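Local coordinates for putative uncharacterized protein (Coprinopsis cinerea, PDB 3W9A) that probably hydrolyses glycosidic bonds in beta-glucans, as a family 131 glycoside hydrolase with a beta-jelly-roll catalytic domain, at residues A[60-72]-A[203-217]. Sequence-based numbering, arbitrary orientation.
Sequences RGLKVTIDTTATW and VLRIVNRNPPEDWYV
T65 OG1 donates a hydrogen bond to D214 OD1 at 2.7 Å, meeting the carboxylate on its anti side, 30° out of plane. T65 and D214 are a non-hydrogen-bonded backbone pair of antiparallel strands 61-66 and 213-217, and their side chains lie alongside each other. N106 binds the other oxygen of D214. Backbone bonds join the strands at L62-V217, V64-W215 and I66-E213. V64 N to W215 O is a short one, at 2.6 Å.

On the inner face, the carboxylate of E213 is held from several sides. OE1 takes the indole NE1 of W215, which lies 3.0 Å away. OE2 forms a salt bridge with R205 NH1 and also accepts hydrogen bonds from H114 NE2 and the backbone N of D109.

Further on, the amide of N208 reaches back to the turn at D67-A70. Its ND2 gives a hydrogen bond to T68 O at 3.2 Å, with that oxygen close to the amide plane, and another to Q75 O. T68 CG2 packs on the backbone of R209 and N210.

I66 CG1 sits between its backbone N and carbonyl carbon (chi1 52°), which lays the side chain beside E213. I66 CD1 then touches E213 OE1 and R205 CB, and comes 4.0 Å from V203 CG1. V64 CG1 meets V203 CG2, which in turn sits over one face of the W215 indole.

On the T65 side, the K63 chain runs alongside Y216. K63 CG lies over the ring face, a CH-pi contact 4.0 Å from the centroid.

Strand 44-47 flanks strand 61-66 on its other edge. Strand 203-205 belongs to the second sheet, beside strands 77-83 and 114-119. I66 and V64 therefore pack between the two sheets of the jelly roll.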
ATOM      1  N   ARG A  60      -3.448 -13.822  -6.647  1.00 13.93           N
ATOM      2  CA  ARG A  60      -2.926 -13.867  -5.282  1.00 14.41           C
ATOM      3  C   ARG A  60      -2.761 -12.486  -4.658  1.00 13.75           C
ATOM      4  O   ARG A  60      -2.952 -11.473  -5.320  1.00 14.79           O
ATOM      5  CB  ARG A  60      -1.616 -14.659  -5.257  1.00 14.86           C
ATOM      6  CG  ARG A  60      -0.504 -14.052  -6.061  1.00 15.51           C
ATOM      7  CD  ARG A  60       0.667 -15.012  -6.144  1.00 15.88           C
ATOM      8  NE  ARG A  60       0.375 -16.125  -7.034  1.00 16.32           N
ATOM      9  CZ  ARG A  60       0.448 -16.089  -8.362  1.00 16.41           C
ATOM     10  NH1 ARG A  60       0.818 -14.989  -9.014  1.00 16.02           N
ATOM     11  NH2 ARG A  60       0.135 -17.183  -9.048  1.00 17.25           N
ATOM     12  N   GLY A  61      -2.463 -12.461  -3.361  1.00 13.30           N
ATOM     13  CA  GLY A  61      -2.072 -11.228  -2.659  1.00 12.35           C
ATOM     14  C   GLY A  61      -0.670 -11.309  -2.045  1.00 11.58           C
ATOM     15  O   GLY A  61      -0.009 -12.349  -2.073  1.00 11.36           O
ATOM     16  N   LEU A  62      -0.219 -10.191  -1.488  1.00 10.79           N
ATOM     17  CA  LEU A  62       1.108 -10.088  -0.915  1.00 10.35           C
ATOM     18  C   LEU A  62       1.029  -9.972   0.589  1.00 10.58           C
ATOM     19  O   LEU A  62       0.325  -9.100   1.106  1.00 10.70           O
ATOM     20  CB  LEU A  62       1.810  -8.863  -1.469  1.00  9.88           C
ATOM     21  CG  LEU A  62       3.212  -8.581  -0.947  1.00  9.64           C
ATOM     22  CD1 LEU A  62       4.222  -9.601  -1.464  1.00  9.57           C
ATOM     23  CD2 LEU A  62       3.629  -7.186  -1.369  1.00  9.70           C
ATOM     24  N   LYS A  63       1.724 -10.860   1.291  1.00 10.94           N
ATOM     25  CA  LYS A  63       1.952 -10.687   2.731  1.00 11.16           C
ATOM     26  C   LYS A  63       3.249  -9.934   2.910  1.00 10.90           C
ATOM     27  O   LYS A  63       4.302 -10.408   2.504  1.00 10.89           O
ATOM     28  CB  LYS A  63       2.069 -12.033   3.456  1.00 11.61           C
ATOM     29  CG  LYS A  63       1.955 -11.884   4.971  1.00 12.00           C
ATOM     30  CD  LYS A  63       2.564 -13.022   5.798  1.00 12.42           C
ATOM     31  CE  LYS A  63       2.464 -14.387   5.205  1.00 12.92           C
ATOM     32  NZ  LYS A  63       2.787 -15.474   6.191  1.00 12.90           N
ATOM     33  N   VAL A  64       3.183  -8.763   3.526  1.00 11.11           N
ATOM     34  CA  VAL A  64       4.373  -7.949   3.770  1.00 11.19           C
ATOM     35  C   VAL A  64       4.750  -8.185   5.211  1.00 11.11           C
ATOM     36  O   VAL A  64       3.954  -7.922   6.080  1.00 10.84           O
ATOM     37  CB  VAL A  64       4.059  -6.450   3.507  1.00 11.12           C
ATOM     38  CG1 VAL A  64       5.127  -5.545   4.092  1.00 11.35           C
ATOM     39  CG2 VAL A  64       3.879  -6.206   2.014  1.00 11.18           C
ATOM     40  N   THR A  65       5.961  -8.676   5.466  1.00 11.56           N
ATOM     41  CA  THR A  65       6.406  -8.917   6.835  1.00 11.92           C
ATOM     42  C   THR A  65       7.584  -8.023   7.234  1.00 12.27           C
ATOM     43  O   THR A  65       8.609  -7.970   6.546  1.00 12.29           O
ATOM     44  CB  THR A  65       6.781 -10.415   7.066  1.00 11.92           C
ATOM     45  OG1 THR A  65       5.643 -11.250   6.833  1.00 11.70           O
ATOM     46  CG2 THR A  65       7.293 -10.658   8.505  1.00 12.13           C
ATOM     47  N   ILE A  66       7.444  -7.359   8.379  1.00 12.58           N
ATOM     48  CA  ILE A  66       8.558  -6.675   9.023  1.00 13.27           C
ATOM     49  C   ILE A  66       8.968  -7.405  10.298  1.00 13.47           C
ATOM     50  O   ILE A  66       8.127  -7.836  11.088  1.00 13.19           O
ATOM     51  CB  ILE A  66       8.243  -5.192   9.312  1.00 13.95           C
ATOM     52  CG1 ILE A  66       6.921  -5.049  10.081  1.00 14.35           C
ATOM     53  CG2 ILE A  66       8.250  -4.399   8.007  1.00 13.95           C
ATOM     54  CD1 ILE A  66       6.624  -3.664  10.617  1.00 14.80           C
ATOM     55  N   ASP A  67      10.266  -7.621  10.463  1.00 13.67           N
ATOM     56  CA  ASP A  67      10.781  -8.136  11.728  1.00 13.58           C
ATOM     57  C   ASP A  67      12.002  -7.330  12.101  1.00 12.84           C
ATOM     58  O   ASP A  67      12.314  -6.337  11.422  1.00 12.40           O
ATOM     59  CB  ASP A  67      11.059  -9.653  11.667  1.00 14.31           C
ATOM     60  CG  ASP A  67      12.198 -10.026  10.728  1.00 14.99           C
ATOM     61  OD1 ASP A  67      12.976  -9.163  10.267  1.00 14.81           O
ATOM     62  OD2 ASP A  67      12.297 -11.224  10.428  1.00 16.35           O
ATOM     63  N   THR A  68      12.687  -7.745  13.169  1.00 12.42           N
ATOM     64  CA  THR A  68      13.820  -7.003  13.685  1.00 12.17           C
ATOM     65  C   THR A  68      14.986  -6.940  12.705  1.00 12.03           C
ATOM     66  O   THR A  68      15.805  -6.051  12.814  1.00 12.11           O
ATOM     67  CB  THR A  68      14.348  -7.555  15.028  1.00 12.48           C
ATOM     68  OG1 THR A  68      14.863  -8.876  14.855  1.00 13.18           O
ATOM     69  CG2 THR A  68      13.277  -7.569  16.035  1.00 12.63           C
ATOM     70  N   THR A  69      15.041  -7.851  11.735  1.00 11.79           N
ATOM     71  CA  THR A  69      16.091  -7.802  10.712  1.00 11.87           C
ATOM     72  C   THR A  69      15.743  -6.950   9.490  1.00 11.47           C
ATOM     73  O   THR A  69      16.552  -6.857   8.570  1.00 11.29           O
ATOM     74  CB  THR A  69      16.439  -9.195  10.198  1.00 12.04           C
ATOM     75  OG1 THR A  69      15.392  -9.658   9.310  1.00 12.52           O
ATOM     76  CG2 THR A  69      16.648 -10.174  11.367  1.00 12.22           C
ATOM     77  N   ALA A  70      14.555  -6.345   9.472  1.00 10.95           N
ATOM     78  CA  ALA A  70      14.076  -5.606   8.295  1.00 10.84           C
ATOM     79  C   ALA A  70      14.586  -4.171   8.313  1.00 10.87           C
ATOM     80  O   ALA A  70      13.823  -3.220   8.434  1.00 11.36           O
ATOM     81  CB  ALA A  70      12.552  -5.624   8.247  1.00 10.96           C
ATOM     82  N   THR A  71      15.890  -4.019   8.205  1.00 10.94           N
ATOM     83  CA  THR A  71      16.532  -2.762   8.487  1.00 11.13           C
ATOM     84  C   THR A  71      17.303  -2.382   7.234  1.00 11.79           C
ATOM     85  O   THR A  71      18.140  -3.153   6.771  1.00 11.53           O
ATOM     86  CB  THR A  71      17.458  -2.913   9.711  1.00 11.29           C
ATOM     87  OG1 THR A  71      18.283  -4.065   9.571  1.00 11.00           O
ATOM     88  CG2 THR A  71      16.640  -3.113  10.958  1.00 11.32           C
ATOM     89  N   TRP A  72      16.997  -1.221   6.660  1.00 11.92           N
ATOM     90  CA  TRP A  72      17.619  -0.831   5.395  1.00 12.10           C
ATOM     91  C   TRP A  72      18.585   0.339   5.584  1.00 12.66           C
ATOM     92  O   TRP A  72      19.821   0.167   5.510  1.00 12.98           O
ATOM     93  CB  TRP A  72      16.546  -0.500   4.355  1.00 11.93           C
ATOM     94  CG  TRP A  72      17.118  -0.085   3.060  1.00 11.30           C
ATOM     95  CD1 TRP A  72      17.938  -0.817   2.278  1.00 11.13           C
ATOM     96  CD2 TRP A  72      16.932   1.167   2.396  1.00 11.09           C
ATOM     97  NE1 TRP A  72      18.283  -0.109   1.163  1.00 11.20           N
ATOM     98  CE2 TRP A  72      17.676   1.115   1.207  1.00 11.01           C
ATOM     99  CE3 TRP A  72      16.201   2.326   2.685  1.00 11.09           C
ATOM    100  CZ2 TRP A  72      17.713   2.171   0.294  1.00 11.19           C
ATOM    101  CZ3 TRP A  72      16.238   3.387   1.782  1.00 11.00           C
ATOM    102  CH2 TRP A  72      16.996   3.306   0.603  1.00 11.25           C
ATOM    103  N   VAL A 203       5.414  -1.175   4.382  1.00 10.99           N
ATOM    104  CA  VAL A 203       5.259  -0.788   5.786  1.00 11.30           C
ATOM    105  C   VAL A 203       6.561  -0.361   6.397  1.00 10.95           C
ATOM    106  O   VAL A 203       7.578  -1.043   6.237  1.00 11.03           O
ATOM    107  CB  VAL A 203       4.772  -1.971   6.645  1.00 11.56           C
ATOM    108  CG1 VAL A 203       4.466  -1.505   8.061  1.00 11.93           C
ATOM    109  CG2 VAL A 203       3.550  -2.597   6.018  1.00 11.79           C
ATOM    110  N   LEU A 204       6.506   0.765   7.100  1.00 11.17           N
ATOM    111  CA  LEU A 204       7.574   1.223   7.953  1.00 11.27           C
ATOM    112  C   LEU A 204       7.037   1.256   9.356  1.00 11.61           C
ATOM    113  O   LEU A 204       5.926   1.769   9.586  1.00 11.57           O
ATOM    114  CB  LEU A 204       8.045   2.624   7.533  1.00 11.59           C
ATOM    115  CG  LEU A 204       9.120   3.343   8.371  1.00 11.59           C
ATOM    116  CD1 LEU A 204       9.840   4.325   7.463  1.00 11.76           C
ATOM    117  CD2 LEU A 204       8.540   4.091   9.570  1.00 11.78           C
ATOM    118  N   ARG A 205       7.803   0.696  10.290  1.00 11.60           N
ATOM    119  CA  ARG A 205       7.575   0.934  11.725  1.00 12.06           C
ATOM    120  C   ARG A 205       8.835   1.528  12.369  1.00 12.11           C
ATOM    121  O   ARG A 205       9.943   1.011  12.169  1.00 11.61           O
ATOM    122  CB  ARG A 205       7.187  -0.356  12.451  1.00 11.87           C
ATOM    123  CG  ARG A 205       6.421  -0.091  13.726  1.00 11.97           C
ATOM    124  CD  ARG A 205       6.072  -1.382  14.444  1.00 11.94           C
ATOM    125  NE  ARG A 205       7.203  -1.887  15.201  1.00 11.91           N
ATOM    126  CZ  ARG A 205       7.251  -3.072  15.793  1.00 12.04           C
ATOM    127  NH1 ARG A 205       6.229  -3.932  15.722  1.00 11.93           N
ATOM    128  NH2 ARG A 205       8.330  -3.396  16.478  1.00 12.40           N
ATOM    129  N   ILE A 206       8.663   2.584  13.161  1.00 12.36           N
ATOM    130  CA  ILE A 206       9.811   3.295  13.729  1.00 12.90           C
ATOM    131  C   ILE A 206      10.525   2.444  14.779  1.00 12.84           C
ATOM    132  O   ILE A 206      11.731   2.254  14.680  1.00 12.34           O
ATOM    133  CB  ILE A 206       9.439   4.682  14.300  1.00 13.54           C
ATOM    134  CG1 ILE A 206       8.968   5.624  13.185  1.00 13.75           C
ATOM    135  CG2 ILE A 206      10.632   5.346  14.997  1.00 13.94           C
ATOM    136  CD1 ILE A 206       8.273   6.866  13.694  1.00 14.02           C
ATOM    137  N   VAL A 207       9.795   1.936  15.765  1.00 13.05           N
ATOM    138  CA  VAL A 207      10.407   1.161  16.860  1.00 13.07           C
ATOM    139  C   VAL A 207      10.706  -0.270  16.425  1.00 13.45           C
ATOM    140  O   VAL A 207       9.823  -0.967  15.942  1.00 13.69           O
ATOM    141  CB  VAL A 207       9.508   1.140  18.109  1.00 13.37           C
ATOM    142  CG1 VAL A 207      10.073   0.210  19.184  1.00 13.84           C
ATOM    143  CG2 VAL A 207       9.377   2.547  18.657  1.00 13.62           C
ATOM    144  N   ASN A 208      11.956  -0.700  16.603  1.00 13.04           N
ATOM    145  CA  ASN A 208      12.393  -2.025  16.194  1.00 13.00           C
ATOM    146  C   ASN A 208      12.366  -3.013  17.363  1.00 13.12           C
ATOM    147  O   ASN A 208      13.106  -2.861  18.349  1.00 13.24           O
ATOM    148  CB  ASN A 208      13.800  -1.919  15.626  1.00 12.75           C
ATOM    149  CG  ASN A 208      14.351  -3.241  15.122  1.00 12.82           C
ATOM    150  OD1 ASN A 208      14.183  -4.300  15.742  1.00 12.97           O
ATOM    151  ND2 ASN A 208      15.036  -3.181  13.992  1.00 12.81           N
ATOM    152  N   ARG A 209      11.505  -4.010  17.257  1.00 13.24           N
ATOM    153  CA  ARG A 209      11.545  -5.165  18.155  1.00 13.64           C
ATOM    154  C   ARG A 209      10.631  -6.279  17.665  1.00 14.24           C
ATOM    155  O   ARG A 209       9.774  -6.069  16.797  1.00 15.01           O
ATOM    156  CB  ARG A 209      11.157  -4.781  19.590  1.00 13.42           C
ATOM    157  CG  ARG A 209       9.818  -4.066  19.705  1.00 13.51           C
ATOM    158  CD  ARG A 209       9.372  -4.091  21.143  1.00 13.72           C
ATOM    159  NE  ARG A 209       8.038  -3.536  21.398  1.00 14.20           N
ATOM    160  CZ  ARG A 209       7.799  -2.364  21.972  1.00 14.59           C
ATOM    161  NH1 ARG A 209       8.789  -1.571  22.318  1.00 15.17           N
ATOM    162  NH2 ARG A 209       6.552  -1.973  22.193  1.00 15.43           N
ATOM    163  N   ASN A 210      10.865  -7.471  18.206  1.00 14.66           N
ATOM    164  CA  ASN A 210       9.963  -8.593  18.054  1.00 14.99           C
ATOM    165  C   ASN A 210       8.686  -8.367  18.832  1.00 14.42           C
ATOM    166  O   ASN A 210       8.659  -7.558  19.769  1.00 14.23           O
ATOM    167  CB  ASN A 210      10.624  -9.868  18.564  1.00 16.01           C
ATOM    168  CG  ASN A 210      11.656 -10.411  17.604  1.00 17.32           C
ATOM    169  OD1 ASN A 210      11.448 -10.429  16.390  1.00 17.97           O
ATOM    170  ND2 ASN A 210      12.783 -10.864  18.149  1.00 17.80           N
ATOM    171  N   PRO A 211       7.622  -9.098  18.473  1.00 13.84           N
ATOM    172  CA  PRO A 211       7.521 -10.090  17.418  1.00 13.40           C
ATOM    173  C   PRO A 211       7.262  -9.460  16.054  1.00 12.84           C
ATOM    174  O   PRO A 211       7.063  -8.232  15.976  1.00 12.66           O
ATOM    175  CB  PRO A 211       6.321 -10.932  17.874  1.00 13.61           C
ATOM    176  CG  PRO A 211       5.447  -9.970  18.564  1.00 13.56           C
ATOM    177  CD  PRO A 211       6.349  -8.965  19.210  1.00 13.98           C
ATOM    178  N   PRO A 212       7.229 -10.281  14.988  1.00 12.86           N
ATOM    179  CA  PRO A 212       7.034  -9.714  13.649  1.00 12.57           C
ATOM    180  C   PRO A 212       5.614  -9.247  13.411  1.00 12.54           C
ATOM    181  O   PRO A 212       4.705  -9.619  14.154  1.00 12.48           O
ATOM    182  CB  PRO A 212       7.397 -10.872  12.699  1.00 13.08           C
ATOM    183  CG  PRO A 212       8.014 -11.930  13.550  1.00 13.07           C
ATOM    184  CD  PRO A 212       7.496 -11.729  14.937  1.00 13.20           C
ATOM    185  N   GLU A 213       5.438  -8.408  12.388  1.00 12.73           N
ATOM    186  CA  GLU A 213       4.128  -7.985  11.912  1.00 12.48           C
ATOM    187  C   GLU A 213       3.887  -8.464  10.481  1.00 12.26           C
ATOM    188  O   GLU A 213       4.801  -8.426   9.655  1.00 12.28           O
ATOM    189  CB  GLU A 213       4.034  -6.463  11.881  1.00 12.60           C
ATOM    190  CG  GLU A 213       4.244  -5.775  13.211  1.00 12.64           C
ATOM    191  CD  GLU A 213       3.841  -4.309  13.173  1.00 12.43           C
ATOM    192  OE1 GLU A 213       3.629  -3.775  12.061  1.00 12.12           O
ATOM    193  OE2 GLU A 213       3.741  -3.684  14.258  1.00 12.15           O
ATOM    194  N   ASP A 214       2.662  -8.907  10.193  1.00 12.05           N
ATOM    195  CA  ASP A 214       2.225  -9.183   8.824  1.00 11.71           C
ATOM    196  C   ASP A 214       1.176  -8.157   8.433  1.00 11.79           C
ATOM    197  O   ASP A 214       0.254  -7.860   9.199  1.00 11.78           O
ATOM    198  CB  ASP A 214       1.625 -10.584   8.688  1.00 11.89           C
ATOM    199  CG  ASP A 214       2.610 -11.695   9.034  1.00 11.71           C
ATOM    200  OD1 ASP A 214       3.810 -11.562   8.777  1.00 12.21           O
ATOM    201  OD2 ASP A 214       2.156 -12.713   9.563  1.00 11.39           O
ATOM    202  N   TRP A 215       1.334  -7.613   7.235  1.00 11.30           N
ATOM    203  CA  TRP A 215       0.321  -6.798   6.592  1.00 11.26           C
ATOM    204  C   TRP A 215       0.036  -7.486   5.265  1.00 11.47           C
ATOM    205  O   TRP A 215       0.949  -8.062   4.659  1.00 11.50           O
ATOM    206  CB  TRP A 215       0.868  -5.388   6.340  1.00 11.23           C
ATOM    207  CG  TRP A 215       1.182  -4.602   7.588  1.00 11.31           C
ATOM    208  CD1 TRP A 215       2.204  -4.819   8.472  1.00 11.42           C
ATOM    209  CD2 TRP A 215       0.484  -3.448   8.054  1.00 11.27           C
ATOM    210  NE1 TRP A 215       2.148  -3.901   9.480  1.00 11.55           N
ATOM    211  CE2 TRP A 215       1.104  -3.041   9.245  1.00 11.39           C
ATOM    212  CE3 TRP A 215      -0.624  -2.742   7.593  1.00 11.18           C
ATOM    213  CZ2 TRP A 215       0.682  -1.936   9.962  1.00 11.12           C
ATOM    214  CZ3 TRP A 215      -1.073  -1.657   8.335  1.00 11.21           C
ATOM    215  CH2 TRP A 215      -0.415  -1.263   9.496  1.00 11.19           C
ATOM    216  N   TYR A 216      -1.215  -7.465   4.824  1.00 11.65           N
ATOM    217  CA  TYR A 216      -1.570  -8.048   3.539  1.00 11.85           C
ATOM    218  C   TYR A 216      -2.025  -6.968   2.577  1.00 11.96           C
ATOM    219  O   TYR A 216      -2.766  -6.048   2.945  1.00 10.81           O
ATOM    220  CB  TYR A 216      -2.642  -9.118   3.703  1.00 12.43           C
ATOM    221  CG  TYR A 216      -2.264 -10.253   4.648  1.00 13.56           C
ATOM    222  CD1 TYR A 216      -1.974 -11.524   4.166  1.00 13.72           C
ATOM    223  CD2 TYR A 216      -2.211 -10.054   6.031  1.00 14.00           C
ATOM    224  CE1 TYR A 216      -1.660 -12.569   5.018  1.00 13.98           C
ATOM    225  CE2 TYR A 216      -1.872 -11.089   6.884  1.00 13.87           C
ATOM    226  CZ  TYR A 216      -1.604 -12.337   6.375  1.00 14.28           C
ATOM    227  OH  TYR A 216      -1.273 -13.362   7.225  1.00 14.61           O
ATOM    228  N   VAL A 217      -1.564  -7.074   1.338  1.00 12.28           N
ATOM    229  CA  VAL A 217      -1.808  -6.036   0.327  1.00 12.91           C
ATOM    230  C   VAL A 217      -2.263  -6.714  -0.950  1.00 12.96           C
ATOM    231  O   VAL A 217      -1.651  -7.697  -1.368  1.00 13.56           O
ATOM    232  CB  VAL A 217      -0.521  -5.243   0.018  1.00 13.18           C
ATOM    233  CG1 VAL A 217      -0.748  -4.241  -1.111  1.00 13.42           C
ATOM    234  CG2 VAL A 217       0.003  -4.558   1.261  1.00 13.19           C
TER